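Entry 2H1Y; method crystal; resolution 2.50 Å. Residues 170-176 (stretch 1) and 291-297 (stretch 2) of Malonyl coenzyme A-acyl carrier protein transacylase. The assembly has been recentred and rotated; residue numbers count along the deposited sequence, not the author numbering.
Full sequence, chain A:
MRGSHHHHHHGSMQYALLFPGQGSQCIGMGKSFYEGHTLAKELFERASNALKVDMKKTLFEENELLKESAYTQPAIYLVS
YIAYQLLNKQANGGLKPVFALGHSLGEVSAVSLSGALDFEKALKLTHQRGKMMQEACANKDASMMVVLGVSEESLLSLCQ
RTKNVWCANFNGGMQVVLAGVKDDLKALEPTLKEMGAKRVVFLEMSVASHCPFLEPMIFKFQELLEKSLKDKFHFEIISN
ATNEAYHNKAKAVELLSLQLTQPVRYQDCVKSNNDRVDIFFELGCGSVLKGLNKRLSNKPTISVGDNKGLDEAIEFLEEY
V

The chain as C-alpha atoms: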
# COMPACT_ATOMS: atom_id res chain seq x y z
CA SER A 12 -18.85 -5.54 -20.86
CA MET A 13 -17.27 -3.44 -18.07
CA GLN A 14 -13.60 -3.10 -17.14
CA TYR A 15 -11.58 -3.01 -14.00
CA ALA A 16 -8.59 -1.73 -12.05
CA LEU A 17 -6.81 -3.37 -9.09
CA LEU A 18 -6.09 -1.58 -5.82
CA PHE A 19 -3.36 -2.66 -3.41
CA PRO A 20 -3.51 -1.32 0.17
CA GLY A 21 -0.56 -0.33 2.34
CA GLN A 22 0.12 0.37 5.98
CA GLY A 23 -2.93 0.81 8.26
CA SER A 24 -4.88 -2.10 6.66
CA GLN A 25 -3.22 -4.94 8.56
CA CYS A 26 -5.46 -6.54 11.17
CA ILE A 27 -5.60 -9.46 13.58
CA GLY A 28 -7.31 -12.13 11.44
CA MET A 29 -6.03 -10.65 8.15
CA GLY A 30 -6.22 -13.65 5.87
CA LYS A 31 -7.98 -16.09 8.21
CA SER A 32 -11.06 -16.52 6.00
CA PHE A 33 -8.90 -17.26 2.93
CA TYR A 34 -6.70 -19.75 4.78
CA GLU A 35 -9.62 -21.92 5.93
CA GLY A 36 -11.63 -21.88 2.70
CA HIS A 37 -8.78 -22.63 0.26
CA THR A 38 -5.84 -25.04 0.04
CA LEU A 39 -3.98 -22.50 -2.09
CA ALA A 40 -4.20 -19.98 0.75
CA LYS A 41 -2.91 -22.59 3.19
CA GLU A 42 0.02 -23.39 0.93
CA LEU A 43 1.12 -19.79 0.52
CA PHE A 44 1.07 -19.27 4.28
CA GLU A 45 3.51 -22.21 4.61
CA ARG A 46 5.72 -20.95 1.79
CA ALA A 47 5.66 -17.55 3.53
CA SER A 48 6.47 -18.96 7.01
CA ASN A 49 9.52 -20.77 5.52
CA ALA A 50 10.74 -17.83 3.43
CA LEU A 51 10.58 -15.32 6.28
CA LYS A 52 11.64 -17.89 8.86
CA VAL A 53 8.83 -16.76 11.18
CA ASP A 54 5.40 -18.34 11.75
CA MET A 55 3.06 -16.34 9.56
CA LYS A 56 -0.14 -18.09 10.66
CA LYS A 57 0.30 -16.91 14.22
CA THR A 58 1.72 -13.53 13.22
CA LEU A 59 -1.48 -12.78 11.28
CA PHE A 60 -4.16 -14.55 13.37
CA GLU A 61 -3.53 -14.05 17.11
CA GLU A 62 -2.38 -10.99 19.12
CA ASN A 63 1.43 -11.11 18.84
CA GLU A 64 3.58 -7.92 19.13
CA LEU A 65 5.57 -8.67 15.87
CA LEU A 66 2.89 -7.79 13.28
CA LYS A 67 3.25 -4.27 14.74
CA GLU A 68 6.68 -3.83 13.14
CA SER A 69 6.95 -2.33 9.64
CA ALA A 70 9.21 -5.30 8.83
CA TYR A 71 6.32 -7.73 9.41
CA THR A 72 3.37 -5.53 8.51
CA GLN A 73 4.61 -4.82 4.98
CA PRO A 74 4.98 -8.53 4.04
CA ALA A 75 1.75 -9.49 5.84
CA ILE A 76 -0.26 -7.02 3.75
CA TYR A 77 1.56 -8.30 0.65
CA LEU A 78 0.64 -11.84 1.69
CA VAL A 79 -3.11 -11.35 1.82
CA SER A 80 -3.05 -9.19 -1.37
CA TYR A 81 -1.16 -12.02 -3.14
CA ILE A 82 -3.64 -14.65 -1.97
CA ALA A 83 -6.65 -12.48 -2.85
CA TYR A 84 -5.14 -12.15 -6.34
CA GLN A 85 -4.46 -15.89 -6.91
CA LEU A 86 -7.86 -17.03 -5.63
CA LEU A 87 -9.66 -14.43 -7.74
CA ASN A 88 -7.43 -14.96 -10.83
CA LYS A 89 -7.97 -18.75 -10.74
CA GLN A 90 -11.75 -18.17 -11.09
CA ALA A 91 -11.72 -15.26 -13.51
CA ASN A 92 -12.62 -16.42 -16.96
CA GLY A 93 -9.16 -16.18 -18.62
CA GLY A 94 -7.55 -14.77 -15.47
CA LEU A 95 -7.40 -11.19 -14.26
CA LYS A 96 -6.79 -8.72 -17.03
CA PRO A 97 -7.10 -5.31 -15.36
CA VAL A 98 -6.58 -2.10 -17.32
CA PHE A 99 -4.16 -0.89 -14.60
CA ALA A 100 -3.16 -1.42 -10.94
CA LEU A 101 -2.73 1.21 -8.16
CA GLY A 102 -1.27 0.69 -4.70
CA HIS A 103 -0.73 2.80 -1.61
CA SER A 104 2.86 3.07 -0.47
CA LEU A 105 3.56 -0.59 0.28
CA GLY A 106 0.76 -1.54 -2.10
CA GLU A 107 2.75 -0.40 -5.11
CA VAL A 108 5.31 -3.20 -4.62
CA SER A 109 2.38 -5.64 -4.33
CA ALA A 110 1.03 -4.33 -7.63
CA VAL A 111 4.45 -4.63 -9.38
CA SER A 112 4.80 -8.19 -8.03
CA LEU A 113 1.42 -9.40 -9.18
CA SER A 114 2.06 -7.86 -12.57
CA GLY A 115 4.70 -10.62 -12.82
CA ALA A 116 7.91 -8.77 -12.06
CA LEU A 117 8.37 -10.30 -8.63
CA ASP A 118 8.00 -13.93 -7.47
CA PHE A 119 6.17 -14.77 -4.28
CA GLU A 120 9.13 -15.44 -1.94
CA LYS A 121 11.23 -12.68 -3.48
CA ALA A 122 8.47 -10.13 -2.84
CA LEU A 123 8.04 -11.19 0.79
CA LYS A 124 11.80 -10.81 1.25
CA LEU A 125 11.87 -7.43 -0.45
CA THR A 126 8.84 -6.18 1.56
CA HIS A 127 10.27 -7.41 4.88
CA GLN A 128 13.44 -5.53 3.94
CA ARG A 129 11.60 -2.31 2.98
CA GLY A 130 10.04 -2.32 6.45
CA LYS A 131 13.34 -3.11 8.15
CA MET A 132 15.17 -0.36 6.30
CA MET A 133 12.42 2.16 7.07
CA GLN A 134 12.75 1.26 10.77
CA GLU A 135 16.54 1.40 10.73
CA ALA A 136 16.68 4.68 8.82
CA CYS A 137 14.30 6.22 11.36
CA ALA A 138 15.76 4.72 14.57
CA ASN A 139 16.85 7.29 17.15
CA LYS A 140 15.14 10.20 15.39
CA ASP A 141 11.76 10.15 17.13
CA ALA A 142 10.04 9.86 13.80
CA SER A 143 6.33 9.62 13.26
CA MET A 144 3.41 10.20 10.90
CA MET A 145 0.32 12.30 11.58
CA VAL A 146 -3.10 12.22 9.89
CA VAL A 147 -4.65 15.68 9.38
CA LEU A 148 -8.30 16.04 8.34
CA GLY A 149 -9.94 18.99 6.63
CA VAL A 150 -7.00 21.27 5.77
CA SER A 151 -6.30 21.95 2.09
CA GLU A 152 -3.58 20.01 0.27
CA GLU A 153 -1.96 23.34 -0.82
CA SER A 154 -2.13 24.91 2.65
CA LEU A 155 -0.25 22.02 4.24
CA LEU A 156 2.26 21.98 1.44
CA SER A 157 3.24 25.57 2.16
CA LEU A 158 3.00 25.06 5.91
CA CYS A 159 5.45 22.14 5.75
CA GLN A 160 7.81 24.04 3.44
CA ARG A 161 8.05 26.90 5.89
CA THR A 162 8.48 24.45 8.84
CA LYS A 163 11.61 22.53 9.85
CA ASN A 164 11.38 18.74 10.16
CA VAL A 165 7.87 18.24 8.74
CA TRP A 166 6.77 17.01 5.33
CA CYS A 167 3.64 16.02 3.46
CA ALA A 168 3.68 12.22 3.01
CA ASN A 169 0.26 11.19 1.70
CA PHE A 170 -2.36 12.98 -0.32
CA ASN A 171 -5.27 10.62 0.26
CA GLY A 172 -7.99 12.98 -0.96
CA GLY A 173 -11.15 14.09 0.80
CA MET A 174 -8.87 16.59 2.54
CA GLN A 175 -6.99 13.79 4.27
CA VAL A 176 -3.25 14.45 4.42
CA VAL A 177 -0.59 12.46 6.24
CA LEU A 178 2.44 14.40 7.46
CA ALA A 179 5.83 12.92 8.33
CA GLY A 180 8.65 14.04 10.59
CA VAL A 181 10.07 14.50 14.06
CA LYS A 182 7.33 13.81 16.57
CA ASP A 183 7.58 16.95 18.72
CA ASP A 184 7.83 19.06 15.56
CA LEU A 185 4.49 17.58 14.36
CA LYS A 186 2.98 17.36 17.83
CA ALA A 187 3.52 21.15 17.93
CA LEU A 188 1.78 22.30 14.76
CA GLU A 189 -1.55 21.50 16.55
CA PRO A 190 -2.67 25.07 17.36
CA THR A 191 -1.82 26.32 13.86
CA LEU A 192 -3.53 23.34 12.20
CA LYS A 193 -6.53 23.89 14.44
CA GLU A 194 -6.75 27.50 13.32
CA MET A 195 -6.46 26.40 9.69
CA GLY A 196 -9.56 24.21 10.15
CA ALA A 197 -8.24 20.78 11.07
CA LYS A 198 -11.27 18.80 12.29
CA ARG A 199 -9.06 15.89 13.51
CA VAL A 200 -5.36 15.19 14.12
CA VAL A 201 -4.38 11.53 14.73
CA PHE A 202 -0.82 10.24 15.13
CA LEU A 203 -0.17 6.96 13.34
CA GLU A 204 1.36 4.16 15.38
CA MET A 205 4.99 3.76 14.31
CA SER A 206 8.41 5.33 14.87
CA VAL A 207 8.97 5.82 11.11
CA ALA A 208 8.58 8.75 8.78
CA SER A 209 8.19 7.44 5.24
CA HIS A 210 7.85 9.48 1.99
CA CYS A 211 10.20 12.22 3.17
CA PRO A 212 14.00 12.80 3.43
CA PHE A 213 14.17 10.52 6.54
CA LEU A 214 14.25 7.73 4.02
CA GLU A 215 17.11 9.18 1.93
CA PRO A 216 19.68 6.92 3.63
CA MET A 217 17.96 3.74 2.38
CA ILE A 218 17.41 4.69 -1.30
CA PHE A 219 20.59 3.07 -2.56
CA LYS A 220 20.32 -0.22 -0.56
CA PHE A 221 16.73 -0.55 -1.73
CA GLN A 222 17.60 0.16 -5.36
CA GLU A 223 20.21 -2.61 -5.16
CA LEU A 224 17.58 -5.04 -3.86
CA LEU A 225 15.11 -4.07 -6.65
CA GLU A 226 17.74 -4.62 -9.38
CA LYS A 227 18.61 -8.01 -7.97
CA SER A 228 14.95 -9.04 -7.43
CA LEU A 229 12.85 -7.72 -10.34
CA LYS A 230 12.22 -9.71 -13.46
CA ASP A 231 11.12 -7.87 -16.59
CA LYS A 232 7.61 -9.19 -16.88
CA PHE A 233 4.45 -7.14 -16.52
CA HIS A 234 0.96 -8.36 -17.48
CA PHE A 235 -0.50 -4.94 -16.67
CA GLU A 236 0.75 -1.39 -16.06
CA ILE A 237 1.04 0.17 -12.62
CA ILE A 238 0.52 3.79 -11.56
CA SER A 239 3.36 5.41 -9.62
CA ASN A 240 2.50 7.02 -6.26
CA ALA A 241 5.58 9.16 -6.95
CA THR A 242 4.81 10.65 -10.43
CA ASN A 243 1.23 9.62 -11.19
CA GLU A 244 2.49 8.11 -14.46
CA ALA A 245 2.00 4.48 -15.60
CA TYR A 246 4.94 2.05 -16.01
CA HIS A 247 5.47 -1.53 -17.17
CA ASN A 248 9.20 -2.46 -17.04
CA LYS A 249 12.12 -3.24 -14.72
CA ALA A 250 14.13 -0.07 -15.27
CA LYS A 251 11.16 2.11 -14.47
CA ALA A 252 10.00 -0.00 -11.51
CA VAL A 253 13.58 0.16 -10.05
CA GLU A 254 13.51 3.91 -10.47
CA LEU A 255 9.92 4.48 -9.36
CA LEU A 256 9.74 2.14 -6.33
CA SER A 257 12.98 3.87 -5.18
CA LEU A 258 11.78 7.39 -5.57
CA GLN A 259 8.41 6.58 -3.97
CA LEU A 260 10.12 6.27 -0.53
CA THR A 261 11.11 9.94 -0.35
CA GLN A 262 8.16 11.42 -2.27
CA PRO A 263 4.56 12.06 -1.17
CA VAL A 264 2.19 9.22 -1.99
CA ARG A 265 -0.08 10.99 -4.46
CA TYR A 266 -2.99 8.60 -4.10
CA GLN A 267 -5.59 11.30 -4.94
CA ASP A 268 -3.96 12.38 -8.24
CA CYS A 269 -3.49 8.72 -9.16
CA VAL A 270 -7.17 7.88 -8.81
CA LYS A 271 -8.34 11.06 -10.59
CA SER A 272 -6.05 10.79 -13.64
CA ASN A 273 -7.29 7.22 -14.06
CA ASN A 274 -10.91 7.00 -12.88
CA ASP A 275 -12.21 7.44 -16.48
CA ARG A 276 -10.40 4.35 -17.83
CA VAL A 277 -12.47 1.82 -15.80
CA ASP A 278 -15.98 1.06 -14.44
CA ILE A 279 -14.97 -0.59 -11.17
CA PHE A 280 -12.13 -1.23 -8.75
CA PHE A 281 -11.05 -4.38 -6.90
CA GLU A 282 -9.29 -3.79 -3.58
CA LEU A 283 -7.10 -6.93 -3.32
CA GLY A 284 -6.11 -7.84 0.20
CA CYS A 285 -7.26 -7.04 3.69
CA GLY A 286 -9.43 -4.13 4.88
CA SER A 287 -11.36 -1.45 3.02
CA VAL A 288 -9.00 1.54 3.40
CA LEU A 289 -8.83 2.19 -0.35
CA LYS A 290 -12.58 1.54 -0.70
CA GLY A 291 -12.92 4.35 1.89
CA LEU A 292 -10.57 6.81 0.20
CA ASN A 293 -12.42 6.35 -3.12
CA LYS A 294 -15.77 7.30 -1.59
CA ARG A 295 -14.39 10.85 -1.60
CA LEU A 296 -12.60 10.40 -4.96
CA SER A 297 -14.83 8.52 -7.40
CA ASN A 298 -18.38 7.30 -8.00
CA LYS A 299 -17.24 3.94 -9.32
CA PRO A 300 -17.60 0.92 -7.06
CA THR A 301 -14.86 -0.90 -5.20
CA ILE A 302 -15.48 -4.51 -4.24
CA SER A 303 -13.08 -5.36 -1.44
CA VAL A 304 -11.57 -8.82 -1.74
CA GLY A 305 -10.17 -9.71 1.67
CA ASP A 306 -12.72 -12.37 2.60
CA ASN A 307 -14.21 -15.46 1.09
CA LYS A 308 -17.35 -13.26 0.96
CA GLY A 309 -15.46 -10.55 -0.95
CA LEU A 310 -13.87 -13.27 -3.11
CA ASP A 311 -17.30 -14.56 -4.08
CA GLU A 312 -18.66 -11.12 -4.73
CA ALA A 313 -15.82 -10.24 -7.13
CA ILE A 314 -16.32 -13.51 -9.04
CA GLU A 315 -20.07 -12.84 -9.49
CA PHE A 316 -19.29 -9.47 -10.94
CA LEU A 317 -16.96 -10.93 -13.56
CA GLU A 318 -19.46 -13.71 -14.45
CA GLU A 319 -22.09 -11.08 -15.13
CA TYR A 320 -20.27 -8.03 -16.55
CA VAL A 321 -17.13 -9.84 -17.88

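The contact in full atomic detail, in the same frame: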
# COMPACT_ATOMS: atom_id res chain seq x y z
N PHE A 170 -1.16 12.26 0.07
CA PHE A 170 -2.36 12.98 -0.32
C PHE A 170 -3.47 11.97 -0.65
O PHE A 170 -3.58 11.44 -1.76
CB PHE A 170 -2.07 13.93 -1.50
CG PHE A 170 -0.96 14.94 -1.23
CD1 PHE A 170 0.21 14.91 -1.97
CD2 PHE A 170 -1.11 15.92 -0.25
CE1 PHE A 170 1.23 15.84 -1.74
CE2 PHE A 170 -0.10 16.84 0.00
CZ PHE A 170 1.08 16.80 -0.75
N ASN A 171 -4.30 11.71 0.35
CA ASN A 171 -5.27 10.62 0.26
C ASN A 171 -6.62 11.06 -0.25
O ASN A 171 -7.52 10.22 -0.46
CB ASN A 171 -5.38 9.93 1.61
CG ASN A 171 -4.12 9.20 1.97
OD1 ASN A 171 -3.37 8.75 1.11
ND2 ASN A 171 -3.88 9.07 3.26
N GLY A 172 -6.74 12.37 -0.47
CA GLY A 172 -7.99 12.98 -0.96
C GLY A 172 -9.00 13.16 0.15
O GLY A 172 -8.78 12.71 1.28
N GLY A 173 -10.10 13.83 -0.17
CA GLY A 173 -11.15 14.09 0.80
C GLY A 173 -10.55 14.87 1.93
O GLY A 173 -10.92 14.68 3.10
N MET A 174 -9.59 15.74 1.58
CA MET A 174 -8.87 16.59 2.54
C MET A 174 -8.23 15.80 3.68
O MET A 174 -8.16 16.26 4.82
CB MET A 174 -9.79 17.70 3.03
CG MET A 174 -10.28 18.55 1.84
SD MET A 174 -11.16 20.02 2.35
CE MET A 174 -9.82 21.07 2.89
N GLN A 175 -7.77 14.60 3.35
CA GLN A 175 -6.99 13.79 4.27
C GLN A 175 -5.52 13.79 3.85
O GLN A 175 -5.18 13.32 2.77
CB GLN A 175 -7.52 12.35 4.34
CG GLN A 175 -7.02 11.61 5.57
CD GLN A 175 -6.95 10.10 5.37
OE1 GLN A 175 -5.89 9.55 5.04
NE2 GLN A 175 -8.08 9.43 5.59
N VAL A 176 -4.67 14.33 4.71
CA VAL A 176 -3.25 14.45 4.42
C VAL A 176 -2.40 13.90 5.57
O VAL A 176 -2.60 14.25 6.73
CB VAL A 176 -2.87 15.93 4.05
CG1 VAL A 176 -1.37 16.12 3.89
CG2 VAL A 176 -3.60 16.35 2.74
N GLY A 291 -12.59 3.14 1.14
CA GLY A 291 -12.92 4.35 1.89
C GLY A 291 -12.43 5.59 1.17
O GLY A 291 -13.23 6.47 0.87
N LEU A 292 -11.14 5.65 0.86
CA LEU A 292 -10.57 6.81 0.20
C LEU A 292 -11.25 7.14 -1.13
O LEU A 292 -11.36 8.31 -1.48
CB LEU A 292 -9.07 6.67 0.02
CG LEU A 292 -8.19 6.56 1.27
CD1 LEU A 292 -6.71 6.40 0.90
CD2 LEU A 292 -8.38 7.74 2.27
N ASN A 293 -11.72 6.13 -1.85
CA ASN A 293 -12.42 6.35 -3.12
C ASN A 293 -13.82 6.92 -2.98
O ASN A 293 -14.32 7.55 -3.90
CB ASN A 293 -12.50 5.07 -3.95
CG ASN A 293 -11.14 4.59 -4.44
OD1 ASN A 293 -10.10 5.24 -4.24
ND2 ASN A 293 -11.15 3.44 -5.09
N LYS A 294 -14.46 6.70 -1.84
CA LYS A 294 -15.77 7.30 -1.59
C LYS A 294 -15.67 8.78 -1.92
O LYS A 294 -16.51 9.30 -2.65
CB LYS A 294 -16.21 7.14 -0.13
CG LYS A 294 -16.66 5.73 0.28
CD LYS A 294 -17.65 5.12 -0.72
CE LYS A 294 -17.99 3.69 -0.35
NZ LYS A 294 -19.20 3.25 -1.08
N ARG A 295 -14.61 9.41 -1.42
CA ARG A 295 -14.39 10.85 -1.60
C ARG A 295 -13.76 11.20 -2.96
O ARG A 295 -13.62 12.36 -3.30
CB ARG A 295 -13.50 11.43 -0.49
CG ARG A 295 -13.69 10.89 0.94
CD ARG A 295 -14.80 11.60 1.71
NE ARG A 295 -16.00 10.76 1.71
CZ ARG A 295 -17.06 10.97 0.95
NH1 ARG A 295 -17.11 12.04 0.16
NH2 ARG A 295 -18.09 10.13 0.98
N LEU A 296 -13.40 10.19 -3.75
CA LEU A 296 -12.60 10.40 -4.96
C LEU A 296 -13.24 9.96 -6.27
O LEU A 296 -12.79 10.36 -7.34
CB LEU A 296 -11.28 9.67 -4.80
CG LEU A 296 -10.28 10.31 -3.86
CD1 LEU A 296 -9.19 9.29 -3.53
CD2 LEU A 296 -9.72 11.60 -4.47
N SER A 297 -14.26 9.12 -6.20
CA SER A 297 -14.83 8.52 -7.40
C SER A 297 -16.22 8.00 -7.12
O SER A 297 -16.54 7.69 -5.98
CB SER A 297 -13.95 7.37 -7.86
OG SER A 297 -14.61 6.54 -8.81
O HOH W 1 -10.26 10.17 -0.18

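This is a small, largely apolar contact in which a tight, glycine-containing turn between two strand segments packs against the last part of a helix and the residues that follow it, with no direct hydrogen bond between the two stretches and a single water joining their backbones. The buried surface, 259 Å² over both sides, is modest, and the touching residues lie at least 117 positions apart in sequence, so the contact ties together distant parts of the chain.

The turn is held in shape by its own hydrogen bonds. Asn171 N donates to Gln175 O at 3.0 Å, and Gln175 N donates to Gly172 O, also at 3.0 Å, so the chain reverses direction over Gly172, Gly173 and Met174. The side chains at the base of the turn are linked as well: Asn171 ND2 donates to Gln175 OE1 at 2.7 Å with a nearly straight geometry. Because Asn171 OD1 is satisfied elsewhere in the structure, the buried amide can lie beside a hydrocarbon surface without leaving its polar atoms unpaired.

That surface is supplied chiefly by Leu292, whose CA-to-CB bond points toward the turn and whose m,t rotamer is a common one for leucine in a helix. Its CD2 methyl lies 3.8 Å from Asn171 CB and 3.7 Å from Gln175 NE2, so one methyl touches both members of the amide pair. These are van der Waals contacts; a leucine methyl offers no acceptor to the NE2 group. Leu296 reaches the turn differently. Its CA-to-CB bond points sideways, but the end of the side chain comes nearer, bringing CD1 to 3.6 Å from Asn171 O and CD2 to 4.1 Å from Gly172 CA.

The two glycines let the backbones come close. Both have positive phi, 80° at Gly172 and 59° at Gly173, which by itself favours glycine, and packing adds a second reason. A CB on Gly172 would point toward the other stretch and lie 2.7 Å from Leu296 CD2, a clash; one on Gly173 would lie equally close to Arg295 CG. Without such atoms, Gly173 CA rests 3.8 Å from Arg295 CB, and the CA atoms of these two residues are only 5.2 Å apart. Arg295 contributes the aliphatic base of its side chain here, while its end leads away, leaving the charged guanidinium outside this packing.

The polar link is water 1, which donates to Asn171 O at 2.8 Å and to Leu292 O at a short 2.5 Å. It thus bridges two carbonyl oxygens, both acceptors, which could not hydrogen-bond to each other directly. Arg295 N makes only a weak bond of 3.4 Å to Leu292 O, whereas Leu296 N and Ser297 N each reach Asn293 O at 2.8 Å. The water therefore gives Leu292 O a further partner while joining the helix to the turn.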